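Local coordinates for RagA protein (Porphyromonas gingivalis, PDB 6SLN) that probably carries peptides across the outer membrane as a TonB-dependent receptor, a beta-barrel transporter whose lumen holds a plug domain, at residues 267-272 and 291-296; 399-404 and 413-418; 754-759 and 847-852; 810-815 and 830-835; 859-864 and 927-932. All blocks are in the same frame, centred on the assembly; numbering follows the deposited sequence.

Contact 1 (267-272 and 291-296); sequences MILAGA and FPVDFN
This is a buried contact of apolar side chains between one face of helix 261-276 and the extended loop 291-296, well away from the centre of the chain. Val293 is the centre of the contact. Its CB points at the helix, and with CG1 anti to the backbone N (chi1 172°), CG2 is left beside that N. There this one methyl bridges two residues one turn apart: Val293 CG2 touches Ala272 CB at 3.6 Å and Ile268 CG2 at 3.8 Å. The other methyl, Val293 CG1, meets Leu269 CD2 at 3.9 Å. Small Ala272 lets the loop come close at this end, where its CB also brushes Pro292 CG. A beta-branched residue suits the middle, since it presents two short methyls to different helix residues at once. Ile268 reaches further along the loop: its extended CG1 arm sets CD1 at the edge of the Phe295 ring, near the ring plane, 4.1 Å from Phe295 CZ. The Asp294 side chain points away from the helix, and its OD1 accepts from Asn296 N at 2.8 Å in an Asx turn that bends the chain around Phe295. Beyond the pair, Phe295 meets the ring of Tyr400, and Lys265 of the same helix packs on it. Asn402 ND2 binds Phe291 O, so loop 291-296 packs on helix 261-276 and is hydrogen-bonded to loop 399-404.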
# COMPACT_ATOMS: atom_id res chain seq x y z
N MET A 267 9.22 -27.07 42.01
CA MET A 267 9.00 -25.67 41.64
C MET A 267 8.72 -25.53 40.14
O MET A 267 7.78 -24.82 39.75
CB MET A 267 10.19 -24.83 42.07
CG MET A 267 10.14 -23.39 41.58
SD MET A 267 11.68 -22.51 41.90
CE MET A 267 12.74 -23.16 40.60
N ILE A 268 9.50 -26.20 39.29
CA ILE A 268 9.26 -26.11 37.86
C ILE A 268 7.96 -26.81 37.49
O ILE A 268 7.18 -26.29 36.68
CB ILE A 268 10.45 -26.67 37.05
CG1 ILE A 268 11.72 -25.87 37.35
CG2 ILE A 268 10.15 -26.64 35.55
CD1 ILE A 268 13.01 -26.42 36.71
N LEU A 269 7.69 -27.99 38.08
CA LEU A 269 6.43 -28.67 37.77
C LEU A 269 5.24 -27.83 38.21
O LEU A 269 4.25 -27.74 37.48
CB LEU A 269 6.37 -30.05 38.42
CG LEU A 269 6.96 -31.16 37.55
CD1 LEU A 269 7.18 -32.39 38.38
CD2 LEU A 269 6.10 -31.50 36.38
N ALA A 270 5.33 -27.18 39.38
CA ALA A 270 4.19 -26.41 39.87
C ALA A 270 3.92 -25.19 39.01
O ALA A 270 2.76 -24.80 38.81
CB ALA A 270 4.42 -25.98 41.31
N GLY A 271 4.98 -24.57 38.49
CA GLY A 271 4.82 -23.39 37.68
C GLY A 271 4.36 -23.67 36.28
O GLY A 271 3.83 -22.77 35.62
N ALA A 272 4.57 -24.91 35.82
CA ALA A 272 4.05 -25.31 34.52
C ALA A 272 2.57 -25.62 34.60
O ALA A 272 1.78 -25.16 33.76
CB ALA A 272 4.82 -26.51 33.99
N PHE A 291 2.56 -32.91 28.70
CA PHE A 291 3.54 -32.90 29.78
C PHE A 291 4.71 -32.02 29.34
O PHE A 291 5.75 -32.52 28.90
CB PHE A 291 3.96 -34.32 30.16
CG PHE A 291 2.85 -35.11 30.78
CD1 PHE A 291 2.65 -35.09 32.16
CD2 PHE A 291 1.96 -35.82 30.00
CE1 PHE A 291 1.60 -35.80 32.75
CE2 PHE A 291 0.92 -36.51 30.57
CZ PHE A 291 0.74 -36.51 31.95
N PRO A 292 4.57 -30.69 29.44
CA PRO A 292 5.64 -29.81 28.96
C PRO A 292 6.90 -29.86 29.82
O PRO A 292 7.99 -29.53 29.33
CB PRO A 292 5.00 -28.42 29.02
CG PRO A 292 4.02 -28.53 30.11
CD PRO A 292 3.46 -29.93 30.04
N VAL A 293 6.78 -30.26 31.08
CA VAL A 293 7.93 -30.46 31.95
C VAL A 293 8.01 -31.95 32.24
O VAL A 293 7.08 -32.53 32.80
CB VAL A 293 7.81 -29.65 33.24
CG1 VAL A 293 8.93 -30.04 34.21
CG2 VAL A 293 7.84 -28.18 32.93
N ASP A 294 9.13 -32.56 31.86
CA ASP A 294 9.34 -34.00 31.97
C ASP A 294 10.81 -34.24 32.31
O ASP A 294 11.69 -34.13 31.45
CB ASP A 294 8.93 -34.72 30.69
CG ASP A 294 9.16 -36.21 30.75
OD1 ASP A 294 9.53 -36.73 31.83
OD2 ASP A 294 8.98 -36.87 29.72
N PHE A 295 11.08 -34.60 33.55
CA PHE A 295 12.43 -34.94 33.98
C PHE A 295 12.81 -36.39 33.74
O PHE A 295 13.98 -36.75 33.92
CB PHE A 295 12.57 -34.59 35.46
CG PHE A 295 12.41 -33.13 35.73
CD1 PHE A 295 13.30 -32.22 35.16
CD2 PHE A 295 11.38 -32.66 36.50
CE1 PHE A 295 13.16 -30.87 35.38
CE2 PHE A 295 11.23 -31.31 36.73
CZ PHE A 295 12.12 -30.41 36.16
N ASN A 296 11.87 -37.23 33.29
CA ASN A 296 12.10 -38.67 33.21
C ASN A 296 12.44 -39.12 31.81
O ASN A 296 13.02 -40.20 31.64
CB ASN A 296 10.86 -39.41 33.71
CG ASN A 296 10.50 -39.01 35.11
OD1 ASN A 296 11.36 -38.98 35.99
ND2 ASN A 296 9.24 -38.65 35.32

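Contact 2 (399-404 and 413-418); sequences RYYNPF and VYYMYG
Tyr401 forms the first shell, its ring lying flat on the backbone of 415-417. Tyr415 O sits 3.2 Å above the ring plane near the rim, and on that same face Met416 CA makes a CH-pi contact, 4.0 Å from the ring centroid. The side chain of Met416 crosses the tyrosine at about a right angle, its CG methylene 3.5 Å from Tyr401 CE2, while the sulfur end runs away from the contact. At the tip, Tyr417 N donates to Tyr401 OH (2.8 Å, 160° at the hydrogen). Tyrosine suits this place because a single residue offers both a broad flat face to a peptide chain and an acceptor at its far end. The opposite face of the ring is backed by Tyr400 CE1. Pro403 CB packs on Tyr414 CB at 3.8 Å. Between these points a water accepts from Tyr415 N at 2.8 Å and, weakly, from Asn402 N. This is plain structural packing, a tyrosine ring on peptide backbone, joining two segments outside the barrel. Outward, Trp301 of helix 301-305 gives its NE1 to Tyr401 O and meets Tyr414 edge-to-face, while helix 261-276 lies against Tyr401, Tyr415 and Tyr417 through Ile268, Ala272 and Met267.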
# COMPACT_ATOMS: atom_id res chain seq x y z
N ARG A 399 16.69 -30.18 28.22
CA ARG A 399 16.04 -31.36 27.66
C ARG A 399 14.85 -31.83 28.47
O ARG A 399 14.07 -32.64 27.96
CB ARG A 399 17.08 -32.46 27.49
CG ARG A 399 17.72 -32.49 26.13
CD ARG A 399 18.61 -31.30 25.91
NE ARG A 399 19.34 -31.44 24.66
CZ ARG A 399 19.23 -30.60 23.64
NH1 ARG A 399 18.44 -29.54 23.72
NH2 ARG A 399 19.93 -30.85 22.54
N TYR A 400 14.65 -31.32 29.69
CA TYR A 400 13.46 -31.63 30.46
C TYR A 400 12.28 -30.73 30.11
O TYR A 400 11.20 -30.88 30.71
CB TYR A 400 13.74 -31.53 31.97
CG TYR A 400 14.50 -30.30 32.43
CD1 TYR A 400 13.87 -29.07 32.58
CD2 TYR A 400 15.85 -30.39 32.76
CE1 TYR A 400 14.56 -27.96 33.03
CE2 TYR A 400 16.55 -29.28 33.21
CZ TYR A 400 15.91 -28.06 33.34
OH TYR A 400 16.63 -26.96 33.78
N TYR A 401 12.46 -29.81 29.18
CA TYR A 401 11.38 -29.02 28.62
C TYR A 401 10.92 -29.72 27.35
O TYR A 401 11.74 -30.03 26.48
CB TYR A 401 11.81 -27.59 28.32
CG TYR A 401 11.87 -26.76 29.56
CD1 TYR A 401 10.96 -26.96 30.58
CD2 TYR A 401 12.87 -25.81 29.72
CE1 TYR A 401 11.02 -26.20 31.73
CE2 TYR A 401 12.95 -25.06 30.88
CZ TYR A 401 12.03 -25.25 31.88
OH TYR A 401 12.10 -24.48 33.02
N ASN A 402 9.62 -29.95 27.25
CA ASN A 402 9.07 -30.86 26.24
C ASN A 402 8.02 -30.12 25.43
O ASN A 402 6.96 -29.76 25.98
CB ASN A 402 8.45 -32.09 26.91
CG ASN A 402 7.96 -33.11 25.92
OD1 ASN A 402 8.38 -33.16 24.77
ND2 ASN A 402 7.06 -33.94 26.37
N PRO A 403 8.26 -29.88 24.14
CA PRO A 403 7.24 -29.25 23.30
C PRO A 403 6.32 -30.23 22.60
O PRO A 403 5.56 -29.82 21.73
CB PRO A 403 8.10 -28.49 22.27
CG PRO A 403 9.30 -29.42 22.07
CD PRO A 403 9.49 -30.17 23.39
N PHE A 404 6.38 -31.52 22.94
CA PHE A 404 5.53 -32.51 22.29
C PHE A 404 4.42 -32.94 23.24
O PHE A 404 4.56 -32.86 24.46
CB PHE A 404 6.32 -33.74 21.86
CG PHE A 404 7.56 -33.44 21.03
CD1 PHE A 404 8.76 -33.13 21.63
CD2 PHE A 404 7.52 -33.53 19.64
CE1 PHE A 404 9.90 -32.88 20.87
CE2 PHE A 404 8.66 -33.28 18.87
CZ PHE A 404 9.85 -32.96 19.49
N VAL A 413 2.54 -25.47 21.95
CA VAL A 413 2.98 -24.56 22.98
C VAL A 413 3.89 -25.35 23.91
O VAL A 413 3.73 -26.56 24.06
CB VAL A 413 1.74 -23.98 23.71
CG1 VAL A 413 1.28 -24.92 24.87
CG2 VAL A 413 1.90 -22.52 24.08
N TYR A 414 4.85 -24.66 24.51
CA TYR A 414 5.73 -25.30 25.48
C TYR A 414 6.04 -24.30 26.59
O TYR A 414 5.62 -23.13 26.54
CB TYR A 414 7.02 -25.83 24.81
CG TYR A 414 7.97 -24.76 24.33
CD1 TYR A 414 9.02 -24.35 25.14
CD2 TYR A 414 7.82 -24.15 23.08
CE1 TYR A 414 9.89 -23.40 24.72
CE2 TYR A 414 8.70 -23.17 22.66
CZ TYR A 414 9.74 -22.79 23.49
OH TYR A 414 10.64 -21.81 23.11
N TYR A 415 6.76 -24.77 27.60
CA TYR A 415 6.90 -24.05 28.86
C TYR A 415 8.36 -23.91 29.27
O TYR A 415 9.19 -24.81 29.06
CB TYR A 415 6.16 -24.77 29.97
CG TYR A 415 6.37 -24.13 31.32
CD1 TYR A 415 5.82 -22.90 31.60
CD2 TYR A 415 7.15 -24.75 32.30
CE1 TYR A 415 6.00 -22.31 32.83
CE2 TYR A 415 7.33 -24.17 33.53
CZ TYR A 415 6.75 -22.95 33.78
OH TYR A 415 6.91 -22.33 34.99
N MET A 416 8.66 -22.78 29.92
CA MET A 416 9.97 -22.51 30.49
C MET A 416 9.75 -21.79 31.82
O MET A 416 8.96 -20.84 31.86
CB MET A 416 10.80 -21.66 29.54
CG MET A 416 11.81 -22.45 28.78
SD MET A 416 12.74 -21.41 27.65
CE MET A 416 11.68 -21.33 26.25
N TYR A 417 10.42 -22.26 32.88
CA TYR A 417 10.13 -21.77 34.23
C TYR A 417 10.20 -20.24 34.28
O TYR A 417 11.08 -19.62 33.65
CB TYR A 417 11.08 -22.37 35.27
CG TYR A 417 10.81 -21.81 36.66
CD1 TYR A 417 9.70 -22.21 37.39
CD2 TYR A 417 11.64 -20.84 37.22
CE1 TYR A 417 9.43 -21.68 38.65
CE2 TYR A 417 11.38 -20.31 38.49
CZ TYR A 417 10.26 -20.73 39.19
OH TYR A 417 9.98 -20.22 40.44
N GLY A 418 9.26 -19.62 34.99
CA GLY A 418 9.17 -18.18 35.08
C GLY A 418 8.31 -17.51 34.02
O GLY A 418 7.85 -16.38 34.25
O HOH W 1 8.41 -26.95 27.98

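Contact 3 (754-759 and 847-852); sequences YASANF and GFSLGA
Tyr754, Gly847 and Gly851 bury the most surface where strands 752-764 and 844-853 run antiparallel as neighbours in the barrel wall. Tyr754 folds across to the other strand: chi1 of 38° places CG in the crowded position between its own N and carbonyl carbon, and the ring covers Gly851. Gly851 O lies 3.1 Å above the centre of the Tyr754 ring, and Gly851 CA makes a CH-pi contact over the same face. A side chain at 851 would run into Tyr754 CE2, so glycine suits the place; such tyrosine-on-glycine pairs occur in other outer-membrane barrels. The same Gly851 O receives Tyr754 N at 2.8 Å, nearly along the C=O axis. Gly847, at the other end, gives its N to Asn758 O (3.1 Å) and lies beside the Asn758 side chain. Between them Ser756 and Ser849 exchange two bonds of 2.7 Å, N to O each way. The chemistry implies a polar inward face: Tyr754 OH binds Asp860, Ser849 OG binds Asp862, and Ser849 and Asn758 touch the plug at Gln125 and Ala127.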
# COMPACT_ATOMS: atom_id res chain seq x y z
N TYR A 754 36.82 -39.95 -16.39
CA TYR A 754 37.27 -38.59 -16.63
C TYR A 754 37.38 -37.86 -15.30
O TYR A 754 36.68 -38.18 -14.34
CB TYR A 754 36.31 -37.81 -17.56
CG TYR A 754 34.86 -38.12 -17.29
CD1 TYR A 754 34.27 -39.26 -17.83
CD2 TYR A 754 34.08 -37.29 -16.50
CE1 TYR A 754 32.94 -39.57 -17.58
CE2 TYR A 754 32.75 -37.59 -16.25
CZ TYR A 754 32.19 -38.74 -16.79
OH TYR A 754 30.87 -39.06 -16.55
N ALA A 755 38.28 -36.87 -15.27
CA ALA A 755 38.60 -36.14 -14.05
C ALA A 755 38.83 -34.67 -14.36
O ALA A 755 39.38 -34.31 -15.41
CB ALA A 755 39.84 -36.71 -13.36
N SER A 756 38.41 -33.83 -13.43
CA SER A 756 38.59 -32.40 -13.54
C SER A 756 39.08 -31.92 -12.18
O SER A 756 38.50 -32.29 -11.15
CB SER A 756 37.28 -31.72 -13.94
OG SER A 756 37.19 -30.42 -13.38
N ALA A 757 40.15 -31.16 -12.18
CA ALA A 757 40.73 -30.61 -10.96
C ALA A 757 40.68 -29.10 -11.03
O ALA A 757 40.47 -28.51 -12.09
CB ALA A 757 42.17 -31.11 -10.76
N ASN A 758 40.92 -28.46 -9.90
CA ASN A 758 40.60 -27.05 -9.78
C ASN A 758 41.22 -26.46 -8.52
O ASN A 758 41.07 -27.04 -7.44
CB ASN A 758 39.07 -26.90 -9.79
CG ASN A 758 38.63 -25.49 -9.68
OD1 ASN A 758 38.48 -24.82 -10.69
ND2 ASN A 758 38.41 -25.03 -8.47
N PHE A 759 41.91 -25.33 -8.63
CA PHE A 759 42.59 -24.80 -7.46
C PHE A 759 42.92 -23.32 -7.64
O PHE A 759 43.27 -22.89 -8.74
CB PHE A 759 43.89 -25.57 -7.16
CG PHE A 759 44.72 -24.97 -6.07
CD1 PHE A 759 44.56 -25.38 -4.76
CD2 PHE A 759 45.66 -23.99 -6.35
CE1 PHE A 759 45.31 -24.83 -3.74
CE2 PHE A 759 46.42 -23.43 -5.33
CZ PHE A 759 46.25 -23.85 -4.02
N GLY A 847 38.26 -27.45 -6.14
CA GLY A 847 37.29 -28.51 -6.32
C GLY A 847 37.87 -29.56 -7.24
O GLY A 847 38.89 -29.33 -7.90
N PHE A 848 37.23 -30.72 -7.25
CA PHE A 848 37.58 -31.73 -8.23
C PHE A 848 36.35 -32.56 -8.56
O PHE A 848 35.46 -32.75 -7.72
CB PHE A 848 38.74 -32.63 -7.78
CG PHE A 848 38.55 -33.24 -6.42
CD1 PHE A 848 38.88 -32.53 -5.27
CD2 PHE A 848 38.06 -34.53 -6.29
CE1 PHE A 848 38.72 -33.11 -4.00
CE2 PHE A 848 37.91 -35.12 -5.03
CZ PHE A 848 38.23 -34.41 -3.89
N SER A 849 36.30 -33.03 -9.80
CA SER A 849 35.18 -33.80 -10.33
C SER A 849 35.71 -35.09 -10.93
O SER A 849 36.64 -35.07 -11.75
CB SER A 849 34.40 -32.98 -11.37
OG SER A 849 33.86 -31.78 -10.81
N LEU A 850 35.15 -36.22 -10.49
CA LEU A 850 35.39 -37.53 -11.09
C LEU A 850 34.21 -37.90 -11.98
O LEU A 850 33.22 -37.18 -12.07
CB LEU A 850 35.57 -38.60 -10.02
CG LEU A 850 36.77 -38.47 -9.10
CD1 LEU A 850 36.27 -38.21 -7.70
CD2 LEU A 850 37.62 -39.74 -9.15
N GLY A 851 34.32 -39.04 -12.62
CA GLY A 851 33.22 -39.50 -13.43
C GLY A 851 33.53 -40.72 -14.25
O GLY A 851 34.48 -40.72 -15.04
N ALA A 852 32.74 -41.77 -14.08
CA ALA A 852 32.82 -42.95 -14.93
C ALA A 852 31.48 -43.14 -15.62
O ALA A 852 30.42 -42.90 -15.04
CB ALA A 852 33.18 -44.21 -14.13

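Contact 4 (810-815 and 830-835); sequences WYVPGQ and ADLETR
Apolar packing carries this contact, with Leu832 as its centre. Its CG is anti to the carbonyl carbon (chi1 -57°), and the branched end packs against Trp810, Val812 and Pro813. One methyl, Leu832 CD1, touches Trp810 CB at 4.0 Å. The other, Leu832 CD2, reaches the backbone and side chain beyond: it is 3.9 Å from Val812 CA and 4.1 Å from Val812 CG1, and it also nears Pro813 CD. Leucine suits the spot because its two methyls can fit residues on alternate positions of a strand. A second group of contacts sets carbon against carbonyl oxygen. Pro813 turns its CD and CG toward the carbonyls of the 3-10 turn 830-832, with Pro813 CD 3.7 Å from Leu832 O, while Leu832 CD2 stands 3.7 Å from Tyr811 O. Proline, having no N-H to offer, fits where the chain turns a corner at 813 and 814; Gly814 takes up backbone angles (phi 89°) that glycine alone adopts readily. Polar bonds run within each segment, not between them: Glu833 N reaches Ala830 O at 3.2 Å, closing the 3-10 turn, Thr834 OG1 donates to Arg835 O, and Gln815 N bonds weakly to Val812 O and Pro813 O. Strand 792-802 pairs with both 807-812 and 833-836, strand 822-825 flanks 807-812 by bonding to Trp810 and Val812, and Asp917 takes Trp810 NE1.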
# COMPACT_ATOMS: atom_id res chain seq x y z
N TRP A 810 45.29 -16.23 29.80
CA TRP A 810 45.62 -15.77 28.47
C TRP A 810 47.09 -15.39 28.40
O TRP A 810 47.70 -15.00 29.41
CB TRP A 810 44.75 -14.57 28.05
CG TRP A 810 43.29 -14.88 28.06
CD1 TRP A 810 42.54 -15.30 27.00
CD2 TRP A 810 42.41 -14.81 29.18
NE1 TRP A 810 41.23 -15.49 27.40
CE2 TRP A 810 41.13 -15.20 28.74
CE3 TRP A 810 42.59 -14.46 30.53
CZ2 TRP A 810 40.03 -15.25 29.59
CZ3 TRP A 810 41.49 -14.51 31.38
CH2 TRP A 810 40.23 -14.90 30.91
N TYR A 811 47.67 -15.53 27.22
CA TYR A 811 49.03 -15.07 27.03
C TYR A 811 49.05 -13.56 26.89
O TYR A 811 48.13 -12.95 26.35
CB TYR A 811 49.67 -15.71 25.81
CG TYR A 811 49.85 -17.20 25.90
CD1 TYR A 811 50.65 -17.76 26.90
CD2 TYR A 811 49.21 -18.06 25.00
CE1 TYR A 811 50.81 -19.14 26.99
CE2 TYR A 811 49.36 -19.43 25.09
CZ TYR A 811 50.16 -19.96 26.08
OH TYR A 811 50.31 -21.31 26.16
N VAL A 812 50.13 -12.96 27.40
CA VAL A 812 50.38 -11.54 27.25
C VAL A 812 51.24 -11.35 25.98
O VAL A 812 52.41 -11.79 26.00
CB VAL A 812 51.08 -10.96 28.48
CG1 VAL A 812 51.01 -9.44 28.46
CG2 VAL A 812 50.45 -11.57 29.75
N PRO A 813 50.72 -10.75 24.93
CA PRO A 813 51.48 -10.67 23.68
C PRO A 813 52.83 -9.99 23.88
O PRO A 813 52.94 -8.95 24.54
CB PRO A 813 50.57 -9.86 22.75
CG PRO A 813 49.52 -9.26 23.64
CD PRO A 813 49.37 -10.17 24.80
N GLY A 814 53.86 -10.61 23.32
CA GLY A 814 55.23 -10.16 23.47
C GLY A 814 55.96 -10.72 24.67
O GLY A 814 57.07 -11.24 24.54
N GLN A 815 55.33 -10.66 25.84
CA GLN A 815 56.02 -10.89 27.10
C GLN A 815 56.43 -12.35 27.28
O GLN A 815 55.71 -13.28 26.89
CB GLN A 815 55.14 -10.45 28.27
CG GLN A 815 55.05 -8.96 28.45
CD GLN A 815 54.43 -8.60 29.78
OE1 GLN A 815 54.59 -9.32 30.77
NE2 GLN A 815 53.69 -7.49 29.82
N ALA A 830 41.09 -5.88 27.29
CA ALA A 830 41.19 -5.57 25.87
C ALA A 830 42.61 -5.73 25.35
O ALA A 830 42.82 -6.16 24.20
CB ALA A 830 40.72 -4.14 25.62
N ASP A 831 43.60 -5.41 26.18
CA ASP A 831 44.97 -5.26 25.72
C ASP A 831 45.63 -6.59 25.38
O ASP A 831 46.66 -6.59 24.70
CB ASP A 831 45.76 -4.51 26.78
CG ASP A 831 44.96 -3.37 27.41
OD1 ASP A 831 44.27 -2.64 26.66
OD2 ASP A 831 45.02 -3.22 28.64
N LEU A 832 45.06 -7.71 25.81
CA LEU A 832 45.67 -8.99 25.46
C LEU A 832 45.39 -9.40 24.03
O LEU A 832 45.90 -10.43 23.59
CB LEU A 832 45.19 -10.09 26.40
CG LEU A 832 45.44 -9.80 27.87
CD1 LEU A 832 44.52 -10.66 28.72
CD2 LEU A 832 46.93 -10.03 28.21
N GLU A 833 44.59 -8.62 23.31
CA GLU A 833 44.19 -9.01 21.97
C GLU A 833 45.29 -8.67 20.98
O GLU A 833 45.93 -7.62 21.08
CB GLU A 833 42.88 -8.32 21.61
CG GLU A 833 41.74 -8.71 22.55
CD GLU A 833 40.42 -8.06 22.20
OE1 GLU A 833 40.26 -7.58 21.05
OE2 GLU A 833 39.53 -8.03 23.08
N THR A 834 45.51 -9.58 20.04
CA THR A 834 46.64 -9.54 19.13
C THR A 834 46.14 -9.88 17.73
O THR A 834 45.10 -10.51 17.57
CB THR A 834 47.72 -10.54 19.56
OG1 THR A 834 48.70 -10.67 18.52
CG2 THR A 834 47.10 -11.90 19.77
N ARG A 835 46.87 -9.44 16.71
CA ARG A 835 46.54 -9.92 15.38
C ARG A 835 46.91 -11.39 15.27
O ARG A 835 47.97 -11.82 15.74
CB ARG A 835 47.25 -9.10 14.29
CG ARG A 835 46.45 -9.12 12.98
CD ARG A 835 47.29 -9.02 11.70
NE ARG A 835 48.28 -10.10 11.57
CZ ARG A 835 49.55 -9.98 11.96
NH1 ARG A 835 50.39 -10.99 11.81
NH2 ARG A 835 49.96 -8.84 12.50

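Contact 5 (859-864 and 927-932); sequences LDADFA and LRLKNL
Phe863 and Leu929 form the apolar centre of an antiparallel strand pair in the barrel wall, interrupted by a classic beta bulge. Leu929 CD1 stands 3.5 Å above the middle of the Phe863 ring, a CH-pi contact only 13° off the ring normal. Leu927 CD1 adds 3.8 Å packing against Phe863 CD2, and on the same face Ala861 CB, being small, lets Leu932 CD1 in to 3.6 Å. Away from the bulge these apolar residues alternate with polar ones, as is usual in transmembrane barrel strands. At the bulge, Lys930 and Asn931 both stand opposite Asp862, whose carbonyl oxygen is gripped twice: on a lone pair by Asn931 N at 3.1 Å (155°), weakly by Lys930 N. Asp862 N returns a 2.7 Å bond to Asn931 O, and beyond the bulge Arg928 and Ala864 bond N to O both ways. The extra residue puts Arg928, Lys930 and Asn931 close together on the inner side. Arg928 salt-bridges Asp971 and Glu973, and Lys930 NZ bonds to Gln123 of the plug and Asn960. While Asp862 OD2 is taken up by Ser849, Asp862 OD1 lies 3.5 Å from Asn931 ND2 in a weak bond, carboxylate and amide planes 70° apart.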
# COMPACT_ATOMS: atom_id res chain seq x y z
N LEU A 859 28.38 -42.52 -13.13
CA LEU A 859 28.47 -42.01 -11.78
C LEU A 859 29.36 -40.78 -11.81
O LEU A 859 30.51 -40.87 -12.26
CB LEU A 859 29.03 -43.06 -10.82
CG LEU A 859 29.05 -42.62 -9.36
CD1 LEU A 859 28.20 -43.53 -8.49
CD2 LEU A 859 30.47 -42.63 -8.90
N ASP A 860 28.83 -39.65 -11.36
CA ASP A 860 29.56 -38.39 -11.35
C ASP A 860 29.60 -37.81 -9.95
O ASP A 860 28.56 -37.69 -9.29
CB ASP A 860 28.95 -37.38 -12.33
CG ASP A 860 29.43 -37.60 -13.74
OD1 ASP A 860 30.33 -36.87 -14.20
OD2 ASP A 860 28.93 -38.55 -14.39
N ALA A 861 30.80 -37.47 -9.49
CA ALA A 861 31.02 -36.87 -8.19
C ALA A 861 31.64 -35.50 -8.40
O ALA A 861 32.62 -35.36 -9.14
CB ALA A 861 31.93 -37.74 -7.31
N ASP A 862 31.06 -34.49 -7.77
CA ASP A 862 31.58 -33.14 -7.81
C ASP A 862 31.99 -32.78 -6.38
O ASP A 862 31.14 -32.70 -5.48
CB ASP A 862 30.55 -32.17 -8.38
CG ASP A 862 30.42 -32.29 -9.89
OD1 ASP A 862 29.71 -33.21 -10.35
OD2 ASP A 862 31.01 -31.47 -10.62
N PHE A 863 33.29 -32.59 -6.17
CA PHE A 863 33.83 -32.13 -4.90
C PHE A 863 34.28 -30.68 -4.99
O PHE A 863 34.60 -30.16 -6.06
CB PHE A 863 35.04 -32.95 -4.46
CG PHE A 863 34.75 -34.37 -4.18
CD1 PHE A 863 34.63 -35.28 -5.22
CD2 PHE A 863 34.68 -34.82 -2.88
CE1 PHE A 863 34.41 -36.59 -4.96
CE2 PHE A 863 34.46 -36.13 -2.62
CZ PHE A 863 34.32 -37.02 -3.66
N ALA A 864 34.36 -30.06 -3.82
CA ALA A 864 34.76 -28.68 -3.66
C ALA A 864 35.33 -28.51 -2.25
O ALA A 864 34.91 -29.21 -1.32
CB ALA A 864 33.57 -27.73 -3.87
N LEU A 927 35.89 -29.93 3.14
CA LEU A 927 35.70 -30.55 1.84
C LEU A 927 34.27 -31.06 1.78
O LEU A 927 33.80 -31.71 2.72
CB LEU A 927 36.70 -31.69 1.66
CG LEU A 927 36.40 -32.82 0.68
CD1 LEU A 927 36.62 -32.35 -0.73
CD2 LEU A 927 37.29 -34.03 0.99
N ARG A 928 33.57 -30.73 0.71
CA ARG A 928 32.18 -31.14 0.57
C ARG A 928 32.01 -31.91 -0.73
O ARG A 928 32.36 -31.42 -1.81
CB ARG A 928 31.25 -29.93 0.59
CG ARG A 928 29.87 -30.25 1.12
CD ARG A 928 29.27 -29.01 1.77
NE ARG A 928 29.20 -29.13 3.22
CZ ARG A 928 28.90 -28.14 4.05
NH1 ARG A 928 28.64 -26.93 3.57
NH2 ARG A 928 28.86 -28.37 5.36
N LEU A 929 31.50 -33.13 -0.61
CA LEU A 929 30.99 -33.84 -1.78
C LEU A 929 29.72 -33.12 -2.18
O LEU A 929 28.67 -33.32 -1.58
CB LEU A 929 30.73 -35.31 -1.45
CG LEU A 929 30.16 -36.16 -2.58
CD1 LEU A 929 30.95 -35.94 -3.86
CD2 LEU A 929 30.15 -37.63 -2.19
N LYS A 930 29.83 -32.22 -3.16
CA LYS A 930 28.69 -31.38 -3.51
C LYS A 930 27.64 -32.14 -4.29
O LYS A 930 26.44 -31.97 -4.06
CB LYS A 930 29.15 -30.16 -4.29
CG LYS A 930 29.79 -29.11 -3.45
CD LYS A 930 29.13 -27.77 -3.68
CE LYS A 930 27.92 -27.56 -2.77
NZ LYS A 930 28.33 -27.16 -1.40
N ASN A 931 28.06 -33.00 -5.20
CA ASN A 931 27.13 -33.67 -6.08
C ASN A 931 27.62 -35.09 -6.31
O ASN A 931 28.80 -35.31 -6.61
CB ASN A 931 27.03 -32.91 -7.41
CG ASN A 931 26.09 -33.57 -8.40
OD1 ASN A 931 24.89 -33.33 -8.37
ND2 ASN A 931 26.64 -34.38 -9.29
N LEU A 932 26.72 -36.05 -6.13
CA LEU A 932 26.96 -37.43 -6.53
C LEU A 932 25.72 -37.89 -7.28
O LEU A 932 24.59 -37.66 -6.83
CB LEU A 932 27.23 -38.32 -5.31
CG LEU A 932 27.73 -39.75 -5.58
CD1 LEU A 932 29.12 -39.78 -6.19
CD2 LEU A 932 27.70 -40.53 -4.28

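In the fold
Along the chain, contacts 1 and 2 come first and lie together, centres about 8 Å apart, on a mostly helical and looped region away from the barrel. Loop 291-296 joins them, with Pro292 O and Asp294 N probably bonding to Asn402 N and Tyr400 O. Contacts 3 and 5, centres about 9 Å apart, lie in the barrel wall with one strand pairing, 844-853 with 857-873, between them. Contact 4 falls in sequence between the two strands of contact 3, in a separate small sheet, its centre about 44 Å from that of contact 3. The contacts thus sample the wall and two regions outside it: 1 and 2 form one touching group, 3 and 5 another, and 4 stands alone.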